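PDB 5N40: putative invasin from Yersinia pseudotuberculosis IP 31758, which probably acts as a surface adhesin, presenting a C-type lectin-like domain on a rod of immunoglobulin-like domains for attachment to host cells. Local coordinates for residues E146-V158 with S221-M233. The protein carries 1 engineered substitution. Numbering follows the deposited sequence.
Sequences EQVAVVNRQNSPV and SPDSAQASMWGNM
Arg153 lies across the indole of Trp230 in a CH-pi contact, its CG over the centre of the six-membered ring and 3.7 Å from the centroid. With CG anti to the backbone N (chi1 -170°), the extended chain brings the guanidinium to the CZ3 rim of the ring, its plane only 15° from that of the indole. Trp230 CZ3 lies over one guanidinium face, toward its rim, and Ser224 O and Ala225 CA lie over the opposite face, also off centre. In the guanidinium plane, NH1 forms a salt bridge to Asp223 OD1 (3.0 Å), an oxygen that also forms one with Arg116. A water bound by NH1 ties it to Pro222 O, Met229 O and Gly231 N, and a second joins NH2 to Asp223 OD1. Next door, Gln154 bends at chi2 and spends both amide hydrogens: NE2 donates to Ala225 O and, almost straight (176°), to Ala227 O. Arg153 N donates to Ser228 O at 2.7 Å. Behind these residues, Asn152 OD1 takes the N-H groups of Gln154 and Ser156 from opposite faces of its amide, bracing the type I turn with Arg153 and Gln154 at its centre. This Asx turn shapes the loop after strand 142-151, which joins the immunoglobulin-like domain to the segment leading into the C-type lectin-like adhesion domain, an interdomain junction of the rod-shaped invasin architecture.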
loop_
_atom_site.group_PDB
_atom_site.type_symbol
_atom_site.label_atom_id
_atom_site.label_comp_id
_atom_site.label_asym_id
_atom_site.label_seq_id
_atom_site.Cartn_x
_atom_site.Cartn_y
_atom_site.Cartn_z
ATOM N N GLU A 146 2.209 -2.481 -6.283
ATOM C CA GLU A 146 1.150 -2.512 -7.284
ATOM C C GLU A 146 -0.145 -3.003 -6.657
ATOM O O GLU A 146 -0.160 -4.041 -5.989
ATOM C CB GLU A 146 1.543 -3.419 -8.456
ATOM C CG GLU A 146 0.587 -3.353 -9.630
ATOM C CD GLU A 146 1.060 -4.162 -10.820
ATOM O OE1 GLU A 146 1.938 -5.032 -10.644
ATOM O OE2 GLU A 146 0.546 -3.926 -11.929
ATOM N N GLN A 147 -1.229 -2.258 -6.871
ATOM C CA GLN A 147 -2.556 -2.748 -6.520
ATOM C C GLN A 147 -2.963 -3.832 -7.507
ATOM O O GLN A 147 -2.976 -3.592 -8.716
ATOM C CB GLN A 147 -3.559 -1.591 -6.525
ATOM C CG GLN A 147 -5.011 -2.009 -6.299
ATOM C CD GLN A 147 -5.747 -2.362 -7.583
ATOM O OE1 GLN A 147 -6.039 -3.531 -7.848
ATOM N NE2 GLN A 147 -6.077 -1.345 -8.374
ATOM N N VAL A 148 -3.275 -5.028 -7.004
ATOM C CA VAL A 148 -3.625 -6.160 -7.856
ATOM C C VAL A 148 -5.025 -6.699 -7.600
ATOM O O VAL A 148 -5.476 -7.572 -8.351
ATOM C CB VAL A 148 -2.588 -7.305 -7.737
ATOM C CG1 VAL A 148 -1.214 -6.849 -8.220
ATOM C CG2 VAL A 148 -2.513 -7.830 -6.307
ATOM N N ALA A 149 -5.744 -6.211 -6.586
ATOM C CA ALA A 149 -7.140 -6.589 -6.386
ATOM C C ALA A 149 -7.795 -5.576 -5.455
ATOM O O ALA A 149 -7.131 -4.993 -4.597
ATOM C CB ALA A 149 -7.293 -8.000 -5.803
ATOM N N VAL A 150 -9.101 -5.372 -5.648
ATOM C CA VAL A 150 -9.910 -4.482 -4.806
ATOM C C VAL A 150 -11.306 -5.073 -4.716
ATOM O O VAL A 150 -11.998 -5.189 -5.734
ATOM C CB VAL A 150 -9.982 -3.045 -5.357
ATOM C CG1 VAL A 150 -10.761 -2.140 -4.387
ATOM C CG2 VAL A 150 -8.602 -2.470 -5.609
ATOM N N VAL A 151 -11.751 -5.426 -3.503
ATOM C CA VAL A 151 -13.055 -6.049 -3.311
ATOM C C VAL A 151 -13.755 -5.405 -2.119
ATOM O O VAL A 151 -13.125 -4.807 -1.247
ATOM C CB VAL A 151 -12.963 -7.577 -3.089
ATOM C CG1 VAL A 151 -12.343 -8.262 -4.307
ATOM C CG2 VAL A 151 -12.167 -7.902 -1.815
ATOM N N ASN A 152 -15.074 -5.547 -2.090
ATOM C CA ASN A 152 -15.855 -5.108 -0.939
ATOM C C ASN A 152 -15.882 -6.251 0.078
ATOM O O ASN A 152 -15.052 -7.164 0.018
ATOM C CB ASN A 152 -17.238 -4.612 -1.395
ATOM C CG ASN A 152 -18.144 -5.722 -1.913
ATOM O OD1 ASN A 152 -17.802 -6.903 -1.888
ATOM N ND2 ASN A 152 -19.321 -5.328 -2.399
ATOM N N ARG A 153 -16.798 -6.208 1.044
ATOM C CA ARG A 153 -16.830 -7.227 2.086
ATOM C C ARG A 153 -17.549 -8.500 1.649
ATOM O O ARG A 153 -17.529 -9.489 2.392
ATOM C CB ARG A 153 -17.484 -6.647 3.346
ATOM C CG ARG A 153 -17.365 -7.536 4.559
ATOM C CD ARG A 153 -17.602 -6.787 5.864
ATOM N NE ARG A 153 -17.211 -7.626 6.993
ATOM C CZ ARG A 153 -17.110 -7.223 8.254
ATOM N NH1 ARG A 153 -17.390 -5.974 8.603
ATOM N NH2 ARG A 153 -16.722 -8.091 9.178
ATOM N N GLN A 154 -18.156 -8.507 0.457
ATOM C CA GLN A 154 -18.844 -9.675 -0.078
ATOM C C GLN A 154 -18.139 -10.242 -1.308
ATOM O O GLN A 154 -18.772 -10.914 -2.129
ATOM C CB GLN A 154 -20.296 -9.325 -0.403
ATOM C CG GLN A 154 -21.070 -8.769 0.795
ATOM C CD GLN A 154 -21.103 -9.738 1.957
ATOM O OE1 GLN A 154 -21.108 -10.956 1.763
ATOM N NE2 GLN A 154 -21.118 -9.208 3.175
ATOM N N ASN A 155 -16.840 -9.989 -1.439
ATOM C CA ASN A 155 -16.005 -10.526 -2.509
ATOM C C ASN A 155 -16.350 -9.953 -3.874
ATOM O O ASN A 155 -16.003 -10.547 -4.895
ATOM C CB ASN A 155 -16.093 -12.051 -2.562
ATOM C CG ASN A 155 -14.883 -12.680 -3.226
ATOM O OD1 ASN A 155 -13.753 -12.247 -3.009
ATOM N ND2 ASN A 155 -15.116 -13.696 -4.051
ATOM N N SER A 156 -17.025 -8.823 -3.923
ATOM C CA SER A 156 -17.356 -8.237 -5.217
ATOM C C SER A 156 -16.254 -7.274 -5.643
ATOM O O SER A 156 -15.801 -6.471 -4.824
ATOM C CB SER A 156 -18.688 -7.502 -5.162
ATOM O OG SER A 156 -19.047 -7.037 -6.455
ATOM N N PRO A 157 -15.792 -7.314 -6.898
ATOM C CA PRO A 157 -14.745 -6.374 -7.317
ATOM C C PRO A 157 -15.258 -4.945 -7.335
ATOM O O PRO A 157 -16.391 -4.677 -7.743
ATOM C CB PRO A 157 -14.370 -6.849 -8.731
ATOM C CG PRO A 157 -15.042 -8.172 -8.907
ATOM C CD PRO A 157 -16.214 -8.187 -8.004
ATOM N N VAL A 158 -14.400 -4.023 -6.896
ATOM C CA VAL A 158 -14.715 -2.600 -6.841
ATOM C C VAL A 158 -13.700 -1.851 -7.694
ATOM O O VAL A 158 -12.484 -2.001 -7.506
ATOM C CB VAL A 158 -14.716 -2.077 -5.396
ATOM C CG1 VAL A 158 -14.987 -0.576 -5.363
ATOM C CG2 VAL A 158 -15.746 -2.832 -4.568
ATOM N N SER A 221 -20.538 2.617 6.481
ATOM C CA SER A 221 -20.958 1.230 6.481
ATOM C C SER A 221 -20.828 0.642 7.880
ATOM O O SER A 221 -19.847 0.918 8.582
ATOM C CB SER A 221 -20.115 0.391 5.506
ATOM O OG SER A 221 -20.494 0.631 4.167
ATOM N N PRO A 222 -21.775 -0.177 8.311
ATOM C CA PRO A 222 -21.628 -0.807 9.628
ATOM C C PRO A 222 -20.587 -1.917 9.599
ATOM O O PRO A 222 -20.340 -2.548 8.564
ATOM C CB PRO A 222 -23.025 -1.350 9.918
ATOM C CG PRO A 222 -23.619 -1.595 8.579
ATOM C CD PRO A 222 -23.006 -0.602 7.625
ATOM N N ASP A 223 -19.970 -2.148 10.762
ATOM C CA ASP A 223 -18.998 -3.230 10.927
ATOM C C ASP A 223 -19.780 -4.510 11.187
ATOM O O ASP A 223 -19.927 -4.977 12.320
ATOM C CB ASP A 223 -18.019 -2.927 12.054
ATOM C CG ASP A 223 -16.936 -3.992 12.188
ATOM O OD1 ASP A 223 -16.761 -4.799 11.248
ATOM O OD2 ASP A 223 -16.256 -4.023 13.238
ATOM N N SER A 224 -20.314 -5.060 10.103
ATOM C CA SER A 224 -21.123 -6.268 10.128
ATOM C C SER A 224 -20.682 -7.164 8.985
ATOM O O SER A 224 -20.426 -6.683 7.881
ATOM C CB SER A 224 -22.614 -5.951 9.974
ATOM O OG SER A 224 -23.332 -7.105 9.575
ATOM N N ALA A 225 -20.597 -8.469 9.244
ATOM C CA ALA A 225 -20.258 -9.398 8.173
ATOM C C ALA A 225 -21.292 -9.380 7.052
ATOM O O ALA A 225 -20.995 -9.851 5.947
ATOM C CB ALA A 225 -20.109 -10.815 8.735
ATOM N N GLN A 226 -22.491 -8.837 7.306
ATOM C CA GLN A 226 -23.543 -8.737 6.300
ATOM C C GLN A 226 -23.491 -7.441 5.504
ATOM O O GLN A 226 -24.259 -7.292 4.549
ATOM C CB GLN A 226 -24.925 -8.845 6.956
ATOM C CG GLN A 226 -25.164 -10.131 7.718
ATOM C CD GLN A 226 -26.528 -10.153 8.373
ATOM O OE1 GLN A 226 -26.725 -9.581 9.446
ATOM N NE2 GLN A 226 -27.484 -10.814 7.726
ATOM N N ALA A 227 -22.625 -6.502 5.876
ATOM C CA ALA A 227 -22.504 -5.251 5.143
ATOM C C ALA A 227 -21.841 -5.480 3.791
ATOM O O ALA A 227 -21.062 -6.421 3.608
ATOM C CB ALA A 227 -21.687 -4.237 5.950
ATOM N N SER A 228 -22.158 -4.601 2.841
ATOM C CA SER A 228 -21.544 -4.677 1.517
ATOM C C SER A 228 -20.088 -4.227 1.557
ATOM O O SER A 228 -19.207 -4.891 0.996
ATOM C CB SER A 228 -22.337 -3.826 0.525
ATOM O OG SER A 228 -23.625 -4.375 0.291
ATOM N N MET A 229 -19.823 -3.101 2.207
ATOM C CA MET A 229 -18.490 -2.529 2.301
ATOM C C MET A 229 -17.885 -2.803 3.671
ATOM O O MET A 229 -18.566 -3.209 4.620
ATOM C CB MET A 229 -18.539 -1.014 2.050
ATOM C CG MET A 229 -19.477 -0.575 0.932
ATOM S SD MET A 229 -19.114 -1.323 -0.672
ATOM C CE MET A 229 -17.517 -0.610 -1.018
ATOM N N TRP A 230 -16.582 -2.541 3.771
ATOM C CA TRP A 230 -15.878 -2.598 5.049
ATOM C C TRP A 230 -16.045 -1.260 5.763
ATOM O O TRP A 230 -15.623 -0.225 5.237
ATOM C CB TRP A 230 -14.399 -2.897 4.830
ATOM C CG TRP A 230 -14.124 -4.204 4.167
ATOM C CD1 TRP A 230 -13.956 -4.436 2.828
ATOM C CD2 TRP A 230 -13.956 -5.464 4.817
ATOM N NE1 TRP A 230 -13.700 -5.768 2.611
ATOM C CE2 TRP A 230 -13.697 -6.421 3.816
ATOM C CE3 TRP A 230 -14.011 -5.878 6.152
ATOM C CZ2 TRP A 230 -13.493 -7.766 4.110
ATOM C CZ3 TRP A 230 -13.804 -7.210 6.441
ATOM C CH2 TRP A 230 -13.550 -8.139 5.426
ATOM N N GLY A 231 -16.631 -1.272 6.970
ATOM C CA GLY A 231 -17.026 -0.036 7.621
ATOM C C GLY A 231 -16.769 -0.037 9.117
ATOM O O GLY A 231 -16.477 -1.072 9.720
ATOM N N ASN A 232 -16.889 1.159 9.712
ATOM C CA ASN A 232 -16.782 1.325 11.161
ATOM C C ASN A 232 -17.833 2.298 11.675
ATOM O O ASN A 232 -17.564 3.109 12.563
ATOM C CB ASN A 232 -15.389 1.813 11.568
ATOM C CG ASN A 232 -15.102 3.218 11.081
ATOM O OD1 ASN A 232 -15.429 3.568 9.946
ATOM N ND2 ASN A 232 -14.493 4.039 11.938
ATOM N N MET A 233 -19.047 2.220 11.136
ATOM C CA MET A 233 -20.113 3.118 11.560
ATOM C C MET A 233 -20.327 3.006 13.066
ATOM O O MET A 233 -20.213 1.925 13.644
ATOM C CB MET A 233 -21.406 2.779 10.816
ATOM C CG MET A 233 -22.595 3.657 11.153
ATOM S SD MET A 233 -24.100 3.103 10.339
ATOM C CE MET A 233 -23.577 3.263 8.629
HETATM O O HOH W 1 -18.299 -3.684 7.293
HETATM O O HOH W 2 -16.102 -7.465 11.979
#